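Local coordinates for protein formimidoylglutamase (Bacillus subtilis, PDB 3M1R) that hydrolyses N-formimidoyl-L-glutamate to L-glutamate and formamide, a manganese-dependent step of histidine degradation, at residues K38-I43 with H311-M316; L124-D129 with H307-A312. All blocks are in the same frame, centred on the assembly; numbering follows the deposited sequence.

Contacts 1 and 2 set neighbouring parallel strands, 39-45 and 121-127, against successive turns of the same helix, 300-318; their centres are 9 Å apart and they share His311 and Ala312. The strands are joined by probable backbone hydrogen bonds, Leu124 O to Ile43 N at 3.0 Å and Leu126 N to Ile43 O at 2.9 Å. Where the contacts meet, Leu313 CD1 lies 3.8 Å from Leu124 CD2, so that the two contacts adjoin within the apolar packing between helix and sheet. Neither contact lies at the metal site, although 124-129 leads directly to Asn130, which coordinates one of the two calcium ions bound here, where manganese ions are expected to bind.

Contact 1: K38-I43 with H311-M316; sequences KGPALI and HALKGM
The ring of Pro40 faces helix residues Leu313 and Met316, which sit three positions apart and so come to the same side of the helix. The methyl CE of Met316, a selenomethionine here, presses against the CG corner of the proline ring at 3.3 Å, tighter than an ordinary carbon-carbon contact. Its selenium follows at 3.8 Å from the same Pro40 CG. The chain of Met316 runs out extended as far as selenium, and the bend at chi3 (75°) then turns CE onto the ring. Leu313 works with one branch: CD1 rests 3.6 Å from Pro40 CB and 3.7 Å from Pro40 CG, although the bond to its own CB does not aim at the strand. No hydrogen bond crosses the contact, which is purely apolar packing. This is the packing of the C-terminal helix on one face of the parallel sheet in the alpha/beta/alpha sandwich of the arginase family. Proline, compact and rigid, offers a firm apolar surface to the helix; the backbone bonds to strand 121-127 are made by Gly39 and Ala41 on either side of it, so a residue without an N-H is tolerated here. Gly39, just before Pro40, adopts a positive phi (84°), a conformation that glycine takes easily. Beyond the first shell, Pro40 also packs on Leu87 and Leu124, and Met316 on Val122, so three adjoining strands contribute to the surface under the helix. Ala41 points to the other face of the sheet, where its small side chain meets Leu90. On the side of the helix turned from Pro40, Lys314 extends to salt bridges with Glu77 and with Glu193 of a second subunit, and His311 meets Phe194 of that subunit edge to face.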
# COMPACT_ATOMS: atom_id res chain seq x y z
N LYS D 38 20.94 -2.26 -37.02
CA LYS D 38 22.03 -1.31 -37.09
C LYS D 38 21.94 -0.45 -35.84
O LYS D 38 20.97 0.27 -35.64
CB LYS D 38 21.90 -0.46 -38.34
CG LYS D 38 21.60 -1.26 -39.61
CD LYS D 38 20.92 -0.40 -40.68
CE LYS D 38 19.42 -0.25 -40.44
NZ LYS D 38 19.08 0.37 -39.12
N GLY D 39 22.95 -0.56 -34.99
CA GLY D 39 23.03 0.22 -33.77
C GLY D 39 22.27 -0.36 -32.59
O GLY D 39 22.06 -1.56 -32.49
N PRO D 40 21.84 0.51 -31.69
CA PRO D 40 21.13 0.12 -30.46
C PRO D 40 19.82 -0.59 -30.77
O PRO D 40 19.11 -0.22 -31.71
CB PRO D 40 20.84 1.45 -29.78
CG PRO D 40 21.80 2.42 -30.38
CD PRO D 40 22.03 1.97 -31.78
N ALA D 41 19.52 -1.63 -29.99
CA ALA D 41 18.23 -2.30 -30.05
C ALA D 41 17.98 -2.95 -28.70
O ALA D 41 18.90 -3.53 -28.10
CB ALA D 41 18.21 -3.33 -31.16
N LEU D 42 16.74 -2.85 -28.21
CA LEU D 42 16.36 -3.37 -26.89
C LEU D 42 16.14 -4.88 -26.87
O LEU D 42 15.59 -5.45 -27.81
CB LEU D 42 15.07 -2.71 -26.40
CG LEU D 42 15.04 -1.19 -26.31
CD1 LEU D 42 13.61 -0.69 -26.42
CD2 LEU D 42 15.68 -0.72 -25.02
N ILE D 43 16.56 -5.51 -25.77
CA ILE D 43 16.26 -6.92 -25.52
C ILE D 43 16.01 -7.17 -24.03
O ILE D 43 16.76 -6.69 -23.18
CB ILE D 43 17.37 -7.86 -26.07
CG1 ILE D 43 16.91 -9.32 -26.08
CG2 ILE D 43 18.66 -7.72 -25.28
CD1 ILE D 43 17.90 -10.23 -26.73
N HIS D 311 20.10 8.32 -21.55
CA HIS D 311 21.39 8.98 -21.48
C HIS D 311 22.50 8.18 -22.17
O HIS D 311 23.43 8.74 -22.70
CB HIS D 311 21.77 9.35 -20.05
CG HIS D 311 21.04 10.54 -19.52
ND1 HIS D 311 21.62 11.79 -19.40
CD2 HIS D 311 19.76 10.68 -19.07
CE1 HIS D 311 20.74 12.65 -18.92
NE2 HIS D 311 19.60 12.00 -18.70
N ALA D 312 22.37 6.86 -22.17
CA ALA D 312 23.28 6.05 -22.95
C ALA D 312 23.07 6.30 -24.44
O ALA D 312 24.02 6.46 -25.19
CB ALA D 312 23.11 4.56 -22.61
N LEU D 313 21.81 6.32 -24.87
CA LEU D 313 21.49 6.58 -26.27
C LEU D 313 22.04 7.94 -26.66
O LEU D 313 22.62 8.11 -27.73
CB LEU D 313 19.98 6.60 -26.47
CG LEU D 313 19.18 5.50 -27.19
CD1 LEU D 313 19.99 4.33 -27.71
CD2 LEU D 313 18.06 5.05 -26.28
N LYS D 314 21.86 8.91 -25.77
CA LYS D 314 22.36 10.26 -25.97
C LYS D 314 23.86 10.22 -26.21
O LYS D 314 24.36 10.84 -27.15
CB LYS D 314 22.04 11.09 -24.73
CG LYS D 314 22.41 12.56 -24.84
CD LYS D 314 22.01 13.29 -23.56
CE LYS D 314 22.68 14.64 -23.45
NZ LYS D 314 22.36 15.30 -22.16
N GLY D 315 24.58 9.48 -25.37
CA GLY D 315 26.02 9.36 -25.47
C GLY D 315 26.41 8.73 -26.79
O GLY D 315 27.34 9.18 -27.44
N MSE D 316 25.69 7.70 -27.19
CA MSE D 316 25.98 7.06 -28.47
C MSE D 316 25.75 8.02 -29.65
O MSE D 316 26.57 8.09 -30.56
CB MSE D 316 25.19 5.76 -28.64
CG MSE D 316 25.52 4.71 -27.57
SE MSE D 316 24.26 3.24 -27.55
CE MSE D 316 24.90 2.34 -29.16

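Contact 2: L124-D129 with H307-A312; sequences LILGGD and HVLLHA
Leu309 leaves the helix with its CB directed at strand 121-127 and reaches both Leu124 and Leu126. CB itself stands back from both, and CG is still about 4.5 Å from Leu126 CD1. The fork beyond CG makes the contact. Branch CD2 comes down on Leu126 CD1 at 3.6 Å, with the two side chains crossing at a slant, while branch CD1 turns toward Leu124 and reaches its CG at a looser 4.5 Å. Both torsions of Leu309 are away from the usual staggered values (chi1 -102°, chi2 14°), which may reflect some strain, or simply uncertainty in how the fork is modelled. Leu126 meets it partway: its own CB is not aimed at the helix, but its CD1 swings nearer. In the arginase fold, strand 121-127 runs in the middle of the parallel sheet with helix 300-318 laid over one face, so branched apolar residues suit both partners of this fully buried interface. Leu124 and Leu126 alternate with Ile125, which points to the opposite face. Ile288 of neighbouring strand 283-289 also touches Leu309. Past the strand, a cis peptide bond precedes Gly128, and Asp129 is held by the hydroxyls of Ser50, Ser51 and Ser131, immediately before the metal ligand Asn130.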
# COMPACT_ATOMS: atom_id res chain seq x y z
N LEU D 124 20.91 -3.13 -25.78
CA LEU D 124 20.38 -2.44 -24.62
C LEU D 124 19.62 -3.50 -23.86
O LEU D 124 18.47 -3.80 -24.18
CB LEU D 124 19.44 -1.29 -25.01
CG LEU D 124 20.12 0.06 -25.35
CD1 LEU D 124 21.26 -0.14 -26.32
CD2 LEU D 124 19.13 1.06 -25.91
N ILE D 125 20.29 -4.11 -22.89
CA ILE D 125 19.73 -5.25 -22.17
C ILE D 125 18.95 -4.85 -20.92
O ILE D 125 19.47 -4.20 -20.01
CB ILE D 125 20.83 -6.27 -21.78
CG1 ILE D 125 21.78 -6.50 -22.95
CG2 ILE D 125 20.19 -7.57 -21.30
CD1 ILE D 125 23.04 -7.29 -22.59
N LEU D 126 17.70 -5.26 -20.88
CA LEU D 126 16.86 -5.05 -19.68
C LEU D 126 16.77 -6.33 -18.83
O LEU D 126 16.09 -7.29 -19.19
CB LEU D 126 15.46 -4.59 -20.09
CG LEU D 126 15.21 -3.12 -20.49
CD1 LEU D 126 16.47 -2.42 -20.97
CD2 LEU D 126 14.08 -2.96 -21.51
N GLY D 127 17.45 -6.33 -17.68
CA GLY D 127 17.27 -7.41 -16.72
C GLY D 127 15.92 -7.29 -16.03
O GLY D 127 15.22 -6.28 -16.21
N GLY D 128 15.55 -8.28 -15.23
CA GLY D 128 16.41 -9.40 -14.91
C GLY D 128 17.31 -9.11 -13.73
O GLY D 128 17.60 -7.96 -13.43
N ASP D 129 17.76 -10.15 -13.05
CA ASP D 129 18.58 -9.96 -11.86
C ASP D 129 20.06 -9.97 -12.21
O ASP D 129 20.42 -10.12 -13.37
CB ASP D 129 18.24 -11.00 -10.79
CG ASP D 129 18.65 -12.40 -11.20
OD1 ASP D 129 19.56 -12.55 -12.04
OD2 ASP D 129 18.04 -13.36 -10.67
N HIS D 307 15.79 6.35 -17.80
CA HIS D 307 16.65 7.51 -18.04
C HIS D 307 18.11 7.11 -18.27
O HIS D 307 18.82 7.78 -19.01
CB HIS D 307 16.50 8.55 -16.94
CG HIS D 307 15.36 9.49 -17.17
ND1 HIS D 307 14.04 9.10 -17.11
CD2 HIS D 307 15.35 10.82 -17.46
CE1 HIS D 307 13.26 10.14 -17.36
NE2 HIS D 307 14.03 11.19 -17.58
N VAL D 308 18.55 6.03 -17.63
CA VAL D 308 19.86 5.49 -17.95
C VAL D 308 19.92 5.10 -19.43
O VAL D 308 20.95 5.28 -20.09
CB VAL D 308 20.20 4.25 -17.09
CG1 VAL D 308 21.48 3.62 -17.56
CG2 VAL D 308 20.27 4.60 -15.60
N LEU D 309 18.83 4.55 -19.95
CA LEU D 309 18.74 4.17 -21.35
C LEU D 309 18.81 5.42 -22.25
O LEU D 309 19.59 5.47 -23.20
CB LEU D 309 17.45 3.40 -21.61
CG LEU D 309 17.58 1.88 -21.73
CD1 LEU D 309 18.93 1.39 -21.23
CD2 LEU D 309 16.42 1.14 -21.04
N LEU D 310 17.99 6.41 -21.93
CA LEU D 310 18.00 7.68 -22.65
C LEU D 310 19.38 8.32 -22.68
O LEU D 310 19.80 8.77 -23.73
CB LEU D 310 16.96 8.64 -22.08
CG LEU D 310 15.52 8.17 -22.33
CD1 LEU D 310 14.51 8.98 -21.54
CD2 LEU D 310 15.20 8.24 -23.82
N HIS D 311 20.10 8.32 -21.55
CA HIS D 311 21.39 8.98 -21.48
C HIS D 311 22.50 8.18 -22.17
O HIS D 311 23.43 8.74 -22.70
CB HIS D 311 21.77 9.35 -20.05
CG HIS D 311 21.04 10.54 -19.52
ND1 HIS D 311 21.62 11.79 -19.40
CD2 HIS D 311 19.76 10.68 -19.07
CE1 HIS D 311 20.74 12.65 -18.92
NE2 HIS D 311 19.60 12.00 -18.70
N ALA D 312 22.37 6.86 -22.17
CA ALA D 312 23.28 6.05 -22.95
C ALA D 312 23.07 6.30 -24.44
O ALA D 312 24.02 6.46 -25.19
CB ALA D 312 23.11 4.56 -22.61